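Local coordinates for protein rifin (PDB 7JZK) that is a variant surface antigen of the malaria parasite whose V2 domain binds the LAIR1 ectodomain carried by a human antibody, at residues Y38-N43 / C89-T94. Numbering follows the deposited sequence.
Sequences YFHIDN and CDVRKT
Lys93 NZ is gripped by two bonds, both from its own segment. It forms a salt bridge with Asp90 OD1 at 2.9 Å, met 33° out of the carboxylate plane, and donates a longer hydrogen bond to Thr94 OG1 at 3.2 Å. No hydrogen bond joins 38-43 to 89-94; the contact is largely apolar and centres on Val91. Val91 CG1, anti to the backbone N (chi1 177°), meets two rings obliquely. It lies 4.1 Å from both Tyr38 CE1 and Phe39 CE1. Tyr38 CD1 sits 3.9 Å above the plane of the Phe39 ring, over its centre. Val91 CG2 turns to the backbone and lies 3.7 Å from Tyr38 O. It also reaches His40 CD2. Tyr38 OH and Thr94 CG2 meet tip to tip at 3.9 Å. His40, with positive phi (57°), is the first residue past helix 13-39, whose last residue, Phe39, lies beside Val91. The contact is helix-end packing within the V2 domain. The end of helix 13-39 lies against helix 86-94, and Ile68 of helix 61-75 and Phe88 of helix 86-94 cover Phe39. Arg92 NH1 hydrogen-bonds to Tyr43 O of the LAIR1 chain, and the Cys76-Cys89 disulfide ties helix 86-94 to the residue just after helix 61-75.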
loop_
_atom_site.group_PDB
_atom_site.type_symbol
_atom_site.label_atom_id
_atom_site.label_comp_id
_atom_site.label_asym_id
_atom_site.label_seq_id
_atom_site.Cartn_x
_atom_site.Cartn_y
_atom_site.Cartn_z
ATOM N N TYR B 38 10.920 11.651 -1.212
ATOM C CA TYR B 38 10.182 10.940 -2.251
ATOM C C TYR B 38 9.003 10.161 -1.694
ATOM O O TYR B 38 7.958 10.090 -2.338
ATOM C CB TYR B 38 11.100 9.967 -2.997
ATOM C CG TYR B 38 10.504 9.409 -4.268
ATOM C CD1 TYR B 38 9.635 8.324 -4.240
ATOM C CD2 TYR B 38 10.804 9.971 -5.495
ATOM C CE1 TYR B 38 9.079 7.819 -5.400
ATOM C CE2 TYR B 38 10.269 9.479 -6.657
ATOM C CZ TYR B 38 9.402 8.402 -6.608
ATOM O OH TYR B 38 8.863 7.899 -7.771
ATOM N N PHE B 39 9.148 9.573 -0.511
ATOM C CA PHE B 39 8.085 8.788 0.101
ATOM C C PHE B 39 7.382 9.520 1.234
ATOM O O PHE B 39 6.343 9.047 1.694
ATOM C CB PHE B 39 8.629 7.468 0.644
ATOM C CG PHE B 39 9.111 6.535 -0.412
ATOM C CD1 PHE B 39 8.234 5.709 -1.086
ATOM C CD2 PHE B 39 10.464 6.470 -0.722
ATOM C CE1 PHE B 39 8.693 4.841 -2.073
ATOM C CE2 PHE B 39 10.931 5.600 -1.699
ATOM C CZ PHE B 39 10.044 4.787 -2.376
ATOM N N HIS B 40 7.877 10.682 1.654
ATOM C CA HIS B 40 7.204 11.460 2.689
ATOM C C HIS B 40 7.039 10.619 3.940
ATOM O O HIS B 40 6.054 10.723 4.663
ATOM C CB HIS B 40 5.873 12.008 2.163
ATOM C CG HIS B 40 5.940 12.360 0.705
ATOM N ND1 HIS B 40 6.653 13.450 0.237
ATOM C CD2 HIS B 40 5.456 11.722 -0.394
ATOM C CE1 HIS B 40 6.561 13.491 -1.083
ATOM N NE2 HIS B 40 5.847 12.452 -1.491
ATOM N N ILE B 41 8.106 9.877 4.222
ATOM C CA ILE B 41 8.167 9.018 5.430
ATOM C C ILE B 41 9.357 9.454 6.293
ATOM O O ILE B 41 10.306 9.979 5.744
ATOM C CB ILE B 41 8.235 7.539 4.993
ATOM C CG1 ILE B 41 7.411 6.638 5.907
ATOM C CG2 ILE B 41 9.662 7.044 4.827
ATOM C CD1 ILE B 41 5.948 6.972 5.915
ATOM N N ASP B 42 9.246 9.317 7.610
ATOM C CA ASP B 42 10.328 9.687 8.550
ATOM C C ASP B 42 10.798 8.446 9.301
ATOM O O ASP B 42 11.856 8.500 9.933
ATOM C CB ASP B 42 9.808 10.704 9.552
ATOM C CG ASP B 42 9.406 12.006 8.895
ATOM O OD1 ASP B 42 10.298 12.842 8.668
ATOM O OD2 ASP B 42 8.209 12.164 8.605
ATOM N N ASN B 43 10.035 7.370 9.226
ATOM C CA ASN B 43 10.361 6.153 9.993
ATOM C C ASN B 43 10.242 4.938 9.082
ATOM O O ASN B 43 9.408 4.972 8.193
ATOM C CB ASN B 43 9.445 6.022 11.207
ATOM C CG ASN B 43 9.497 7.219 12.130
ATOM O OD1 ASN B 43 10.514 7.474 12.766
ATOM N ND2 ASN B 43 8.404 7.957 12.217
ATOM N N CYS B 89 0.993 7.009 1.013
ATOM C CA CYS B 89 0.130 6.145 0.220
ATOM C C CYS B 89 -0.064 6.705 -1.184
ATOM O O CYS B 89 -0.093 5.944 -2.153
ATOM C CB CYS B 89 -1.208 5.992 0.954
ATOM S SG CYS B 89 -0.954 5.502 2.684
ATOM N N ASP B 90 -0.043 8.025 -1.320
ATOM C CA ASP B 90 -0.214 8.714 -2.598
ATOM C C ASP B 90 0.865 8.319 -3.603
ATOM O O ASP B 90 0.639 8.425 -4.814
ATOM C CB ASP B 90 -0.206 10.240 -2.342
ATOM C CG ASP B 90 -0.416 11.080 -3.615
ATOM O OD1 ASP B 90 0.584 11.569 -4.186
ATOM O OD2 ASP B 90 -1.583 11.253 -4.048
ATOM N N VAL B 91 2.012 7.819 -3.126
ATOM C CA VAL B 91 3.088 7.359 -4.002
ATOM C C VAL B 91 2.624 6.224 -4.903
ATOM O O VAL B 91 3.130 6.065 -6.023
ATOM C CB VAL B 91 4.309 6.944 -3.162
ATOM C CG1 VAL B 91 5.443 6.392 -4.053
ATOM C CG2 VAL B 91 4.796 8.129 -2.381
ATOM N N ARG B 92 1.637 5.444 -4.459
ATOM C CA ARG B 92 1.086 4.399 -5.321
ATOM C C ARG B 92 0.567 4.977 -6.629
ATOM O O ARG B 92 0.566 4.291 -7.657
ATOM C CB ARG B 92 -0.024 3.654 -4.590
ATOM C CG ARG B 92 0.488 2.603 -3.663
ATOM C CD ARG B 92 -0.648 2.058 -2.872
ATOM N NE ARG B 92 -0.238 0.933 -2.052
ATOM C CZ ARG B 92 -1.026 0.393 -1.140
ATOM N NH1 ARG B 92 -2.231 0.902 -0.959
ATOM N NH2 ARG B 92 -0.614 -0.638 -0.415
ATOM N N LYS B 93 0.089 6.224 -6.603
ATOM C CA LYS B 93 -0.371 6.849 -7.832
ATOM C C LYS B 93 0.797 7.266 -8.704
ATOM O O LYS B 93 0.753 7.091 -9.926
ATOM C CB LYS B 93 -1.261 8.046 -7.494
ATOM C CG LYS B 93 -1.548 9.013 -8.636
ATOM C CD LYS B 93 -0.549 10.201 -8.701
ATOM C CE LYS B 93 -0.284 10.784 -7.298
ATOM N NZ LYS B 93 0.944 11.642 -7.101
ATOM N N THR B 94 1.888 7.699 -8.090
ATOM C CA THR B 94 3.069 8.053 -8.856
ATOM C C THR B 94 3.647 6.826 -9.552
ATOM O O THR B 94 3.982 6.871 -10.736
ATOM C CB THR B 94 4.097 8.683 -7.916
ATOM O OG1 THR B 94 3.474 9.750 -7.180
ATOM C CG2 THR B 94 5.277 9.228 -8.704
#